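Long-range contact in DnaB intein (Synechocystis sp., PDB 1MI8), which is a mini-intein that probably excises itself from the replicative DNA helicase precursor by protein splicing: residues 3-11 with 145-153. The protein carries 4 engineered substitutions. Numbering follows the deposited sequence.
Engineered in segment 3-11: Ala3 (natural residue Cys).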
ATOM      1  N   ALA A   3     -12.419   7.421 -10.053  1.00 33.99           N
ATOM      2  CA  ALA A   3     -13.520   6.492 -10.364  1.00 29.89           C
ATOM      3  C   ALA A   3     -13.386   5.244  -9.513  1.00 27.00           C
ATOM      4  O   ALA A   3     -12.272   4.820  -9.159  1.00 25.68           O
ATOM      5  CB  ALA A   3     -13.548   6.107 -11.885  1.00 30.02           C
ATOM      6  N   ILE A   4     -14.517   4.622  -9.216  1.00 25.32           N
ATOM      7  CA  ILE A   4     -14.492   3.434  -8.369  1.00 25.24           C
ATOM      8  C   ILE A   4     -15.242   2.291  -9.061  1.00 28.03           C
ATOM      9  O   ILE A   4     -15.988   2.541 -10.019  1.00 29.24           O
ATOM     10  CB  ILE A   4     -15.194   3.758  -7.024  1.00 23.85           C
ATOM     11  CG1 ILE A   4     -16.653   4.204  -7.309  1.00 17.48           C
ATOM     12  CG2 ILE A   4     -14.454   4.973  -6.310  1.00 19.53           C
ATOM     13  CD1 ILE A   4     -17.505   4.403  -6.056  1.00 20.82           C
ATOM     14  N   SER A   5     -15.065   1.064  -8.576  1.00 25.30           N
ATOM     15  CA  SER A   5     -15.783  -0.075  -9.142  1.00 26.75           C
ATOM     16  C   SER A   5     -17.320   0.095  -9.016  1.00 26.95           C
ATOM     17  O   SER A   5     -17.851   0.655  -8.023  1.00 28.67           O
ATOM     18  CB  SER A   5     -15.342  -1.394  -8.443  1.00 26.84           C
ATOM     19  OG  SER A   5     -16.336  -2.425  -8.469  1.00 27.74           O
ATOM     20  N   GLY A   6     -18.024  -0.409 -10.026  1.00 26.76           N
ATOM     21  CA  GLY A   6     -19.462  -0.354 -10.037  1.00 26.43           C
ATOM     22  C   GLY A   6     -20.095  -1.097  -8.883  1.00 26.98           C
ATOM     23  O   GLY A   6     -21.243  -0.851  -8.568  1.00 25.67           O
ATOM     24  N   ASP A   7     -19.331  -1.996  -8.253  1.00 27.99           N
ATOM     25  CA  ASP A   7     -19.797  -2.790  -7.115  1.00 28.58           C
ATOM     26  C   ASP A   7     -19.962  -1.913  -5.876  1.00 26.78           C
ATOM     27  O   ASP A   7     -20.665  -2.283  -4.942  1.00 27.78           O
ATOM     28  CB  ASP A   7     -18.770  -3.874  -6.747  1.00 31.23           C
ATOM     29  CG  ASP A   7     -18.327  -4.748  -7.963  1.00 37.18           C
ATOM     30  OD1 ASP A   7     -17.593  -5.735  -7.744  1.00 35.84           O
ATOM     31  OD2 ASP A   7     -18.685  -4.452  -9.123  1.00 37.80           O
ATOM     32  N   SER A   8     -19.254  -0.796  -5.842  1.00 25.12           N
ATOM     33  CA  SER A   8     -19.289   0.076  -4.655  1.00 22.92           C
ATOM     34  C   SER A   8     -20.723   0.486  -4.256  1.00 22.40           C
ATOM     35  O   SER A   8     -21.534   0.925  -5.056  1.00 23.57           O
ATOM     36  CB  SER A   8     -18.421   1.336  -4.877  1.00 20.37           C
ATOM     37  OG  SER A   8     -17.103   1.033  -5.367  1.00 17.75           O
ATOM     38  N   LEU A   9     -21.021   0.321  -2.994  1.00 21.23           N
ATOM     39  CA  LEU A   9     -22.329   0.633  -2.465  1.00 21.86           C
ATOM     40  C   LEU A   9     -22.442   2.073  -1.956  1.00 23.31           C
ATOM     41  O   LEU A   9     -21.761   2.484  -0.985  1.00 22.40           O
ATOM     42  CB  LEU A   9     -22.631  -0.344  -1.344  1.00 23.96           C
ATOM     43  CG  LEU A   9     -23.439  -1.631  -1.592  1.00 28.19           C
ATOM     44  CD1 LEU A   9     -23.383  -2.008  -3.024  1.00 27.68           C
ATOM     45  CD2 LEU A   9     -23.008  -2.743  -0.638  1.00 26.01           C
ATOM     46  N   ILE A  10     -23.335   2.821  -2.609  1.00 23.51           N
ATOM     47  CA  ILE A  10     -23.579   4.208  -2.276  1.00 25.42           C
ATOM     48  C   ILE A  10     -24.622   4.385  -1.195  1.00 25.96           C
ATOM     49  O   ILE A  10     -25.748   3.883  -1.316  1.00 26.81           O
ATOM     50  CB  ILE A  10     -24.008   5.001  -3.525  1.00 23.98           C
ATOM     51  CG1 ILE A  10     -22.967   4.824  -4.636  1.00 23.18           C
ATOM     52  CG2 ILE A  10     -24.184   6.467  -3.139  1.00 26.21           C
ATOM     53  CD1 ILE A  10     -21.478   5.073  -4.164  1.00 22.84           C
ATOM     54  N   SER A  11     -24.252   5.119  -0.145  1.00 25.76           N
ATOM     55  CA  SER A  11     -25.153   5.370   0.967  1.00 26.24           C
ATOM     56  C   SER A  11     -26.139   6.436   0.597  1.00 28.07           C
ATOM     57  O   SER A  11     -25.729   7.539   0.256  1.00 29.19           O
ATOM     58  CB  SER A  11     -24.388   5.819   2.212  1.00 26.14           C
ATOM     59  OG  SER A  11     -23.903   4.722   2.961  1.00 25.18           O
ATOM     60  N   HIS A 145     -18.473  18.054  -3.141  1.00 30.65           N
ATOM     61  CA  HIS A 145     -17.685  17.185  -4.046  1.00 31.54           C
ATOM     62  C   HIS A 145     -17.161  15.846  -3.477  1.00 28.97           C
ATOM     63  O   HIS A 145     -16.067  15.412  -3.801  1.00 27.61           O
ATOM     64  CB  HIS A 145     -16.497  17.971  -4.665  1.00 34.46           C
ATOM     65  CG  HIS A 145     -16.929  19.158  -5.481  1.00 40.77           C
ATOM     66  ND1 HIS A 145     -17.794  19.051  -6.550  1.00 42.43           N
ATOM     67  CD2 HIS A 145     -16.675  20.485  -5.343  1.00 43.78           C
ATOM     68  CE1 HIS A 145     -18.058  20.254  -7.032  1.00 43.89           C
ATOM     69  NE2 HIS A 145     -17.394  21.145  -6.317  1.00 43.04           N
ATOM     70  N   ASN A 146     -17.905  15.207  -2.593  1.00 26.91           N
ATOM     71  CA  ASN A 146     -17.443  13.910  -2.135  1.00 26.26           C
ATOM     72  C   ASN A 146     -18.666  13.136  -1.695  1.00 26.01           C
ATOM     73  O   ASN A 146     -19.784  13.694  -1.653  1.00 27.19           O
ATOM     74  CB  ASN A 146     -16.445  14.078  -0.992  1.00 24.03           C
ATOM     75  CG  ASN A 146     -17.080  14.676   0.243  1.00 25.54           C
ATOM     76  OD1 ASN A 146     -17.633  13.961   1.067  1.00 22.12           O
ATOM     77  ND2 ASN A 146     -16.996  16.019   0.371  1.00 25.51           N
ATOM     78  N   PHE A 147     -18.500  11.841  -1.451  1.00 24.72           N
ATOM     79  CA  PHE A 147     -19.649  11.020  -1.005  1.00 24.76           C
ATOM     80  C   PHE A 147     -19.164   9.774  -0.322  1.00 23.68           C
ATOM     81  O   PHE A 147     -18.015   9.385  -0.459  1.00 24.25           O
ATOM     82  CB  PHE A 147     -20.574  10.595  -2.189  1.00 23.67           C
ATOM     83  CG  PHE A 147     -19.843   9.894  -3.354  1.00 24.38           C
ATOM     84  CD1 PHE A 147     -19.073  10.626  -4.260  1.00 22.75           C
ATOM     85  CD2 PHE A 147     -19.913   8.497  -3.511  1.00 20.77           C
ATOM     86  CE1 PHE A 147     -18.379   9.988  -5.304  1.00 22.78           C
ATOM     87  CE2 PHE A 147     -19.239   7.849  -4.536  1.00 19.63           C
ATOM     88  CZ  PHE A 147     -18.461   8.570  -5.445  1.00 17.79           C
ATOM     89  N   VAL A 148     -20.078   9.110   0.365  1.00 22.03           N
ATOM     90  CA  VAL A 148     -19.779   7.877   1.050  1.00 20.61           C
ATOM     91  C   VAL A 148     -20.075   6.653   0.180  1.00 22.45           C
ATOM     92  O   VAL A 148     -21.190   6.493  -0.341  1.00 22.81           O
ATOM     93  CB  VAL A 148     -20.612   7.784   2.289  1.00 21.40           C
ATOM     94  CG1 VAL A 148     -20.381   6.388   2.983  1.00 21.58           C
ATOM     95  CG2 VAL A 148     -20.316   9.025   3.182  1.00 19.43           C
ATOM     96  N   ALA A 149     -19.059   5.810  -0.009  1.00 20.98           N
ATOM     97  CA  ALA A 149     -19.216   4.587  -0.723  1.00 19.50           C
ATOM     98  C   ALA A 149     -18.490   3.521   0.070  1.00 19.32           C
ATOM     99  O   ALA A 149     -17.334   3.705   0.519  1.00 16.40           O
ATOM    100  CB  ALA A 149     -18.671   4.738  -2.154  1.00 19.14           C
ATOM    101  N   ASN A 150     -19.173   2.385   0.239  1.00 19.42           N
ATOM    102  CA  ASN A 150     -18.647   1.290   1.004  1.00 18.43           C
ATOM    103  C   ASN A 150     -18.222   1.864   2.324  1.00 20.26           C
ATOM    104  O   ASN A 150     -17.201   1.511   2.857  1.00 18.42           O
ATOM    105  CB  ASN A 150     -17.488   0.582   0.282  1.00 19.17           C
ATOM    106  CG  ASN A 150     -18.015  -0.383  -0.823  1.00 22.13           C
ATOM    107  OD1 ASN A 150     -19.219  -0.372  -1.152  1.00 22.47           O
ATOM    108  ND2 ASN A 150     -17.138  -1.187  -1.383  1.00 16.78           N
ATOM    109  N   ASP A 151     -19.024   2.801   2.822  1.00 21.18           N
ATOM    110  CA  ASP A 151     -18.783   3.360   4.164  1.00 21.16           C
ATOM    111  C   ASP A 151     -17.440   4.044   4.325  1.00 19.56           C
ATOM    112  O   ASP A 151     -16.908   4.113   5.435  1.00 18.55           O
ATOM    113  CB  ASP A 151     -18.890   2.247   5.198  1.00 24.48           C
ATOM    114  CG  ASP A 151     -20.302   1.732   5.352  1.00 30.67           C
ATOM    115  OD1 ASP A 151     -21.235   2.572   5.457  1.00 31.44           O
ATOM    116  OD2 ASP A 151     -20.484   0.481   5.379  1.00 33.51           O
ATOM    117  N   ILE A 152     -16.953   4.626   3.245  1.00 18.55           N
ATOM    118  CA  ILE A 152     -15.685   5.335   3.249  1.00 18.68           C
ATOM    119  C   ILE A 152     -15.962   6.630   2.533  1.00 19.45           C
ATOM    120  O   ILE A 152     -16.766   6.675   1.581  1.00 19.69           O
ATOM    121  CB  ILE A 152     -14.627   4.560   2.431  1.00 20.35           C
ATOM    122  CG1 ILE A 152     -14.396   3.176   3.072  1.00 19.94           C
ATOM    123  CG2 ILE A 152     -13.311   5.318   2.341  1.00 19.60           C
ATOM    124  CD1 ILE A 152     -13.466   2.317   2.207  1.00 21.64           C
ATOM    125  N   ILE A 153     -15.311   7.683   2.984  1.00 18.96           N
ATOM    126  CA  ILE A 153     -15.469   9.001   2.328  1.00 20.87           C
ATOM    127  C   ILE A 153     -14.624   9.027   1.054  1.00 19.63           C
ATOM    128  O   ILE A 153     -13.415   8.777   1.105  1.00 16.19           O
ATOM    129  CB  ILE A 153     -14.948  10.141   3.194  1.00 20.71           C
ATOM    130  CG1 ILE A 153     -15.787  10.255   4.491  1.00 23.86           C
ATOM    131  CG2 ILE A 153     -15.077  11.454   2.420  1.00 20.69           C
ATOM    132  CD1 ILE A 153     -17.170  10.723   4.211  1.00 25.06           C
TER
HETATM  133  O   HOH W   1     -19.108  -3.227  -2.757  1.00 38.35           O
HETATM  134  O   HOH W   2     -21.734   3.199   1.710  1.00 28.81           O
HETATM  135  O   HOH W   3     -23.317   8.508   0.366  1.00 25.46           O
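Asn150 grips Leu9 by backbone and side chain. Leu9 N donates to the amide oxygen Asn150 OD1 at 2.7 Å in an almost straight bond, with the donor tilted 32° from the carboxamide plane. Asn150 N donates to Leu9 O at 2.9 Å. CG lies beside the backbone N of Asn150 (chi1 -79°), a setting that brings OD1 up to Leu9 N. Thr68 O takes a hydrogen bond from Asn150 ND2, which helps fix the way the amide is turned. With an alanine here, Leu9 N would probably lose its acceptor and Thr68 O this donor.

Ser11 N reaches Val148 O at 3.4 Å, a weak bond. With the Asn150 N to Leu9 O bond it flanks Ile10 and Ala149, a single antiparallel bridge of the non-hydrogen-bonded kind. Ala149 CA adds a CH...O contact with Leu9 O. In this all-beta intein domain of the Hint fold, the bridge brings the N-terminal segment, where the engineered Ala3 replaces the natural cysteine, against the C-terminal hairpin 146-155, whose type I' turn runs from Ala149 to Ile152.

The apolar packing gathers round Ile10 CD1. It presses on Ala149 CB at 3.5 Å, a close fit for two methyl groups, and meets the rim of the Phe147 ring at CE2, 3.6 Å away. Ile4 CD1 arrives at that edge too, 4.1 Å from Phe147 CE2. Phe147 holds CG between its backbone N and carbonyl carbon (chi1 53°), which turns the ring toward both isoleucines, while Ile32 touches Phe147 and Ile10.

Waters stitch the polar margin: one joins Leu9 O, Ser11 OG and Asp151 N, another donates to both Ser11 O and Val148 O, and a third links Asp7 O to Asn150 ND2.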